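Local coordinates for protein serine protease inhibitor 2 (Anopheles gambiae, PDB 3PZF) that inhibits clip-domain serine proteases of the mosquito hemolymph as a serpin, keeping phenoloxidases from being activated and so restraining the melanization immune response, at residues V30-K35 / L300-I305; F222-S227 / G364-N369. All coordinates share one frame; numbering follows the deposited sequence. Where two conformers were deposited one is given.

Contact 1 (V30-K35 / L300-I305)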
loop_
_atom_site.group_PDB
_atom_site.type_symbol
_atom_site.label_atom_id
_atom_site.label_comp_id
_atom_site.label_asym_id
_atom_site.label_seq_id
_atom_site.Cartn_x
_atom_site.Cartn_y
_atom_site.Cartn_z
ATOM N N VAL A 30 5.317 -0.049 -7.377
ATOM C CA VAL A 30 5.956 -0.880 -6.348
ATOM C C VAL A 30 7.390 -1.173 -6.763
ATOM O O VAL A 30 8.320 -1.039 -5.970
ATOM C CB VAL A 30 5.187 -2.186 -6.139
ATOM C CG1 VAL A 30 6.103 -3.260 -5.545
ATOM C CG2 VAL A 30 3.983 -1.934 -5.207
ATOM N N LYS A 31 7.587 -1.538 -8.021
ATOM C CA LYS A 31 8.935 -1.905 -8.470
ATOM C C LYS A 31 9.891 -0.723 -8.372
ATOM O O LYS A 31 11.060 -0.887 -8.010
ATOM C CB LYS A 31 8.918 -2.410 -9.908
ATOM C CG LYS A 31 8.288 -3.768 -10.088
ATOM C CD LYS A 31 8.782 -4.359 -11.390
ATOM C CE LYS A 31 7.689 -4.967 -12.206
ATOM N NZ LYS A 31 8.285 -5.531 -13.459
ATOM N N GLU A 32 9.391 0.470 -8.681
ATOM C CA GLU A 32 10.186 1.694 -8.591
ATOM C C GLU A 32 10.622 1.971 -7.157
ATOM O O GLU A 32 11.760 2.347 -6.904
ATOM C CB GLU A 32 9.373 2.887 -9.122
ATOM C CG GLU A 32 10.040 4.259 -8.962
ATOM C CD GLU A 32 11.323 4.406 -9.777
ATOM O OE1 GLU A 32 11.446 3.746 -10.826
ATOM O OE2 GLU A 32 12.215 5.175 -9.359
ATOM N N ILE A 33 9.708 1.819 -6.213
ATOM C CA ILE A 33 10.047 2.054 -4.820
ATOM C C ILE A 33 11.057 1.002 -4.361
ATOM O O ILE A 33 12.078 1.341 -3.788
ATOM C CB ILE A 33 8.797 2.011 -3.911
ATOM C CG1 ILE A 33 7.721 3.032 -4.362
ATOM C CG2 ILE A 33 9.180 2.322 -2.506
ATOM C CD1 ILE A 33 8.232 4.422 -4.475
ATOM N N PHE A 34 10.780 -0.273 -4.615
ATOM C CA PHE A 34 11.635 -1.346 -4.084
ATOM C C PHE A 34 13.077 -1.232 -4.595
ATOM O O PHE A 34 14.036 -1.439 -3.842
ATOM C CB PHE A 34 11.085 -2.732 -4.463
ATOM C CG PHE A 34 9.841 -3.156 -3.703
ATOM C CD1 PHE A 34 9.178 -2.303 -2.827
ATOM C CD2 PHE A 34 9.343 -4.447 -3.882
ATOM C CE1 PHE A 34 8.014 -2.721 -2.152
ATOM C CE2 PHE A 34 8.185 -4.864 -3.217
ATOM C CZ PHE A 34 7.523 -4.019 -2.356
ATOM N N LYS A 35 13.227 -0.906 -5.876
ATOM C CA LYS A 35 14.549 -0.816 -6.511
ATOM C C LYS A 35 15.397 0.299 -5.920
ATOM O O LYS A 35 16.620 0.304 -6.076
ATOM C CB LYS A 35 14.401 -0.577 -8.018
ATOM C CG LYS A 35 14.055 -1.829 -8.825
ATOM N N LEU A 300 6.969 9.099 -8.392
ATOM C CA LEU A 300 5.930 9.322 -9.380
ATOM C C LEU A 300 6.560 9.876 -10.655
ATOM O O LEU A 300 6.221 9.442 -11.753
ATOM C CB LEU A 300 4.844 10.264 -8.849
ATOM C CG LEU A 300 3.882 9.624 -7.829
ATOM C CD1 LEU A 300 3.048 10.717 -7.120
ATOM C CD2 LEU A 300 2.949 8.568 -8.466
ATOM N N GLN A 301 7.504 10.802 -10.503
ATOM C CA GLN A 301 8.176 11.404 -11.651
ATOM C C GLN A 301 8.946 10.333 -12.411
ATOM O O GLN A 301 8.939 10.298 -13.635
ATOM C CB GLN A 301 9.106 12.535 -11.199
ATOM C CG GLN A 301 8.336 13.809 -10.807
ATOM C CD GLN A 301 9.201 14.911 -10.207
ATOM O OE1 GLN A 301 8.866 16.092 -10.296
ATOM N NE2 GLN A 301 10.305 14.531 -9.587
ATOM N N GLN A 302 9.580 9.439 -11.672
ATOM C CA GLN A 302 10.363 8.375 -12.286
ATOM C C GLN A 302 9.504 7.459 -13.152
ATOM O O GLN A 302 9.967 6.975 -14.175
ATOM C CB GLN A 302 11.109 7.568 -11.223
ATOM C CG GLN A 302 12.281 8.322 -10.614
ATOM C CD GLN A 302 13.287 8.783 -11.658
ATOM O OE1 GLN A 302 13.841 7.976 -12.397
ATOM N NE2 GLN A 302 13.521 10.091 -11.726
ATOM N N VAL A 303 8.253 7.232 -12.761
ATOM C CA VAL A 303 7.403 6.337 -13.531
ATOM C C VAL A 303 6.540 7.083 -14.568
ATOM O O VAL A 303 5.645 6.488 -15.158
ATOM C CB VAL A 303 6.496 5.473 -12.626
ATOM C CG1 VAL A 303 7.334 4.564 -11.729
ATOM C CG2 VAL A 303 5.562 6.359 -11.806
ATOM N N GLY A 304 6.811 8.369 -14.791
ATOM C CA GLY A 304 6.172 9.104 -15.879
ATOM C C GLY A 304 5.079 10.086 -15.482
ATOM O O GLY A 304 4.463 10.722 -16.341
ATOM N N ILE A 305 4.829 10.214 -14.185
ATOM C CA ILE A 305 3.828 11.157 -13.696
ATOM C C ILE A 305 4.526 12.452 -13.277
ATOM O O ILE A 305 5.008 12.580 -12.149
ATOM C CB ILE A 305 3.021 10.543 -12.544
ATOM C CG1 ILE A 305 2.346 9.260 -13.025
ATOM C CG2 ILE A 305 1.980 11.540 -12.029
ATOM C CD1 ILE A 305 1.579 8.544 -11.959
#
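Glu32 reaches Gln302 and Val303 by setting CG anti to its backbone N (chi1 174°) and then bending at chi2 (65°), which turns the carboxylate along the flank of the facing helix end. Gln302 holds its CG beside its own backbone N and bends at chi2 as well, so that its amide leads off from the contact and CB and CG are what the carboxylate meets. OE2 of Glu32 lies 3.2 Å from CB of Gln302 and 3.4 Å from CG; no hydrogen bond joins the two segments. Lower down the Glu32 chain the packing is plainly apolar, with CB at 3.7 Å and CG at 3.9 Å from the CG1 methyl of Val303. The helix gives out at Val303, and a Schellman motif closes it: Ile305 N bonds to Leu300 O, and Gly304 takes the C-prime place with positive phi. The contact is thus a small surface one, setting Glu32 of helix 24-35 against the C-terminal end of helix 297-302. Beneath it, Leu300 and Ile305 pack on Leu52 of helix 45-58, while Ile33 and Phe34 rest on Val41 of strand 41-43.

Contact 2 (F222-S227 / G364-N369)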
loop_
_atom_site.group_PDB
_atom_site.type_symbol
_atom_site.label_atom_id
_atom_site.label_comp_id
_atom_site.label_asym_id
_atom_site.label_seq_id
_atom_site.Cartn_x
_atom_site.Cartn_y
_atom_site.Cartn_z
ATOM N N PHE A 222 -2.961 -24.520 2.550
ATOM C CA PHE A 222 -2.926 -23.164 1.993
ATOM C C PHE A 222 -2.758 -23.203 0.475
ATOM O O PHE A 222 -2.099 -24.074 -0.058
ATOM C CB PHE A 222 -1.745 -22.368 2.548
ATOM C CG PHE A 222 -1.687 -22.317 4.060
ATOM C CD1 PHE A 222 -2.520 -21.439 4.765
ATOM C CD2 PHE A 222 -0.791 -23.113 4.766
ATOM C CE1 PHE A 222 -2.475 -21.381 6.164
ATOM C CE2 PHE A 222 -0.744 -23.072 6.152
ATOM C CZ PHE A 222 -1.576 -22.196 6.853
ATOM N N TYR A 223 -3.307 -22.213 -0.210
ATOM C CA TYR A 223 -2.969 -22.021 -1.616
ATOM C C TYR A 223 -1.483 -21.727 -1.730
ATOM O O TYR A 223 -0.934 -20.862 -1.019
ATOM C CB TYR A 223 -3.798 -20.909 -2.242
ATOM C CG TYR A 223 -5.220 -21.324 -2.532
ATOM C CD1 TYR A 223 -5.578 -21.770 -3.796
ATOM C CD2 TYR A 223 -6.199 -21.277 -1.547
ATOM C CE1 TYR A 223 -6.872 -22.154 -4.076
ATOM C CE2 TYR A 223 -7.505 -21.659 -1.819
ATOM C CZ TYR A 223 -7.824 -22.113 -3.083
ATOM O OH TYR A 223 -9.113 -22.478 -3.373
ATOM N N TYR A 224 -0.849 -22.431 -2.659
ATOM C CA TYR A 224 0.598 -22.472 -2.743
ATOM C C TYR A 224 1.005 -22.886 -4.153
ATOM O O TYR A 224 0.296 -23.657 -4.830
ATOM C CB TYR A 224 1.120 -23.498 -1.730
ATOM C CG TYR A 224 2.550 -23.877 -1.983
ATOM C CD1 TYR A 224 3.592 -23.090 -1.516
ATOM C CD2 TYR A 224 2.857 -25.010 -2.730
ATOM C CE1 TYR A 224 4.898 -23.425 -1.775
ATOM C CE2 TYR A 224 4.160 -25.354 -2.996
ATOM C CZ TYR A 224 5.175 -24.569 -2.506
ATOM O OH TYR A 224 6.470 -24.915 -2.792
ATOM N N ASP A 225 2.138 -22.383 -4.616
ATOM C CA ASP A 225 2.777 -22.976 -5.791
ATOM C C ASP A 225 4.250 -22.612 -5.781
ATOM O O ASP A 225 4.623 -21.581 -5.238
ATOM C CB ASP A 225 2.112 -22.494 -7.110
ATOM C CG ASP A 225 2.598 -23.292 -8.337
ATOM O OD1 ASP A 225 2.771 -24.521 -8.226
ATOM O OD2 ASP A 225 2.870 -22.677 -9.385
ATOM N N ASN A 226 5.084 -23.461 -6.369
ATOM C CA ASN A 226 6.447 -23.070 -6.657
ATOM C C ASN A 226 6.469 -22.651 -8.100
ATOM O O ASN A 226 6.360 -23.486 -9.015
ATOM C CB ASN A 226 7.426 -24.218 -6.403
ATOM C CG ASN A 226 8.890 -23.783 -6.462
ATOM O OD1 ASN A 226 9.784 -24.642 -6.448
ATOM N ND2 ASN A 226 9.150 -22.494 -6.523
ATOM N N SER A 227 6.518 -21.343 -8.319
ATOM C CA SER A 227 6.366 -20.817 -9.673
ATOM C C SER A 227 7.636 -20.956 -10.487
ATOM O O SER A 227 8.645 -20.331 -10.186
ATOM C CB SER A 227 5.963 -19.348 -9.628
ATOM O OG SER A 227 6.017 -18.796 -10.941
ATOM N N GLY A 364 2.635 -35.712 1.831
ATOM C CA GLY A 364 3.172 -34.846 0.797
ATOM C C GLY A 364 3.326 -33.371 1.130
ATOM O O GLY A 364 3.059 -32.527 0.293
ATOM N N VAL A 365 3.809 -33.043 2.323
ATOM C CA VAL A 365 3.903 -31.625 2.708
ATOM C C VAL A 365 4.960 -30.823 1.923
ATOM O O VAL A 365 6.106 -31.235 1.818
ATOM C CB VAL A 365 4.217 -31.502 4.210
ATOM C CG1 VAL A 365 4.169 -30.051 4.641
ATOM C CG2 VAL A 365 3.219 -32.323 5.025
ATOM N N GLN A 366 4.584 -29.637 1.447
ATOM C CA GLN A 366 5.504 -28.761 0.733
ATOM C C GLN A 366 6.116 -27.856 1.807
ATOM O O GLN A 366 5.468 -27.591 2.802
ATOM C CB GLN A 366 4.756 -27.883 -0.278
ATOM C CG GLN A 366 3.919 -28.701 -1.283
ATOM C CD GLN A 366 4.772 -29.760 -1.956
ATOM O OE1 GLN A 366 4.609 -30.975 -1.726
ATOM N NE2 GLN A 366 5.727 -29.307 -2.754
ATOM N N ILE A 367 7.336 -27.384 1.613
ATOM C CA ILE A 367 8.011 -26.580 2.644
ATOM C C ILE A 367 8.236 -25.180 2.135
ATOM O O ILE A 367 8.870 -25.006 1.109
ATOM C CB ILE A 367 9.398 -27.158 3.007
ATOM C CG1 ILE A 367 9.260 -28.585 3.534
ATOM C CG2 ILE A 367 10.115 -26.246 4.025
ATOM C CD1 ILE A 367 8.416 -28.686 4.760
ATOM N N PHE A 368 7.737 -24.180 2.876
ATOM C CA PHE A 368 7.905 -22.777 2.525
ATOM C C PHE A 368 8.650 -22.165 3.713
ATOM O O PHE A 368 8.072 -21.995 4.771
ATOM C CB PHE A 368 6.538 -22.107 2.395
ATOM C CG PHE A 368 6.583 -20.654 1.973
ATOM C CD1 PHE A 368 6.461 -20.313 0.637
ATOM C CD2 PHE A 368 6.701 -19.619 2.914
ATOM C CE1 PHE A 368 6.457 -18.963 0.233
ATOM C CE2 PHE A 368 6.690 -18.282 2.497
ATOM C CZ PHE A 368 6.594 -17.976 1.158
ATOM N N ASN A 369 9.927 -21.872 3.537
ATOM C CA ASN A 369 10.757 -21.441 4.662
ATOM C C ASN A 369 11.386 -20.112 4.327
ATOM O O ASN A 369 12.426 -20.062 3.663
ATOM C CB ASN A 369 11.836 -22.494 4.980
ATOM C CG ASN A 369 12.743 -22.086 6.155
ATOM O OD1 ASN A 369 12.515 -21.084 6.859
ATOM N ND2 ASN A 369 13.798 -22.871 6.361
#
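Tyr224 meets Gln366 and Phe368 with its ring, and more of its surface is buried here than of any other residue in the two segments. With chi1 at 165° the ring swings away from its own backbone N and projects toward strand 366-369. Two sides of the ring's outer end are used. On one, CE2 lies 3.8 Å from CB of Gln366 and equally 3.8 Å from its CG, so the aliphatic base of the glutamine, bent at chi2, packs obliquely on the ring; the glutamine chain runs roughly perpendicular to the tyrosine. On the other, CE1 of Tyr224 comes within 4.2 Å of CD1 of Phe368. Each of these two atoms lies near the plane of the other's ring, making this an edge-to-edge apolar contact with no stacking of faces.

The Tyr224 OH is hydrogen-bonded to NE2 of Gln233, and the same NE2 also bonds to the backbone O of Ile367. One glutamine amide from strand 232-238 therefore ties the tip of Tyr224 to the backbone between Gln366 and Phe368, which probably helps to set the reach of the ring.

The nearest CA atoms, those of Tyr224 and Gln366, are 8.7 Å apart, too far for direct strand pairing. What lies between is strand 277-295: Tyr224 bonds through its backbone to Glu277 and Gln366 to Glu280, and the Tyr224 side chain touches Val281. Strand 211-227 pairs antiparallel with this strand and strand 366-369 parallel, an order consistent with serpin sheet C, whose edge strand s1C follows the reactive loop. Around Tyr224 strand 211-227 also pairs with strand 232-238 of sheet B, while Phe368 packs on Phe248 and Leu250 of strand 244-251.

In the fold
The two contacts lie in separate regions of the serpin fold, their centres 31 Å apart and their nearest atoms about 14 Å, and they do not touch. Along the chain the segments alternate: 30-35, 222-227, 300-305, 364-369. Contact 1 sets helix 24-35 against the C-terminal end of helix 297-302 at the surface, whereas contact 2 is a buried meeting of strand side chains farther from the centre of the chain. A direct link runs through strand 277-295, which separates the strands of contact 2 and leads almost at once into helix 297-302 of contact 1. Segment 364-369 follows soon after the inferred reactive bond Lys359-Phe360, so contact 2 lies where the chain returns from the reactive loop to the body.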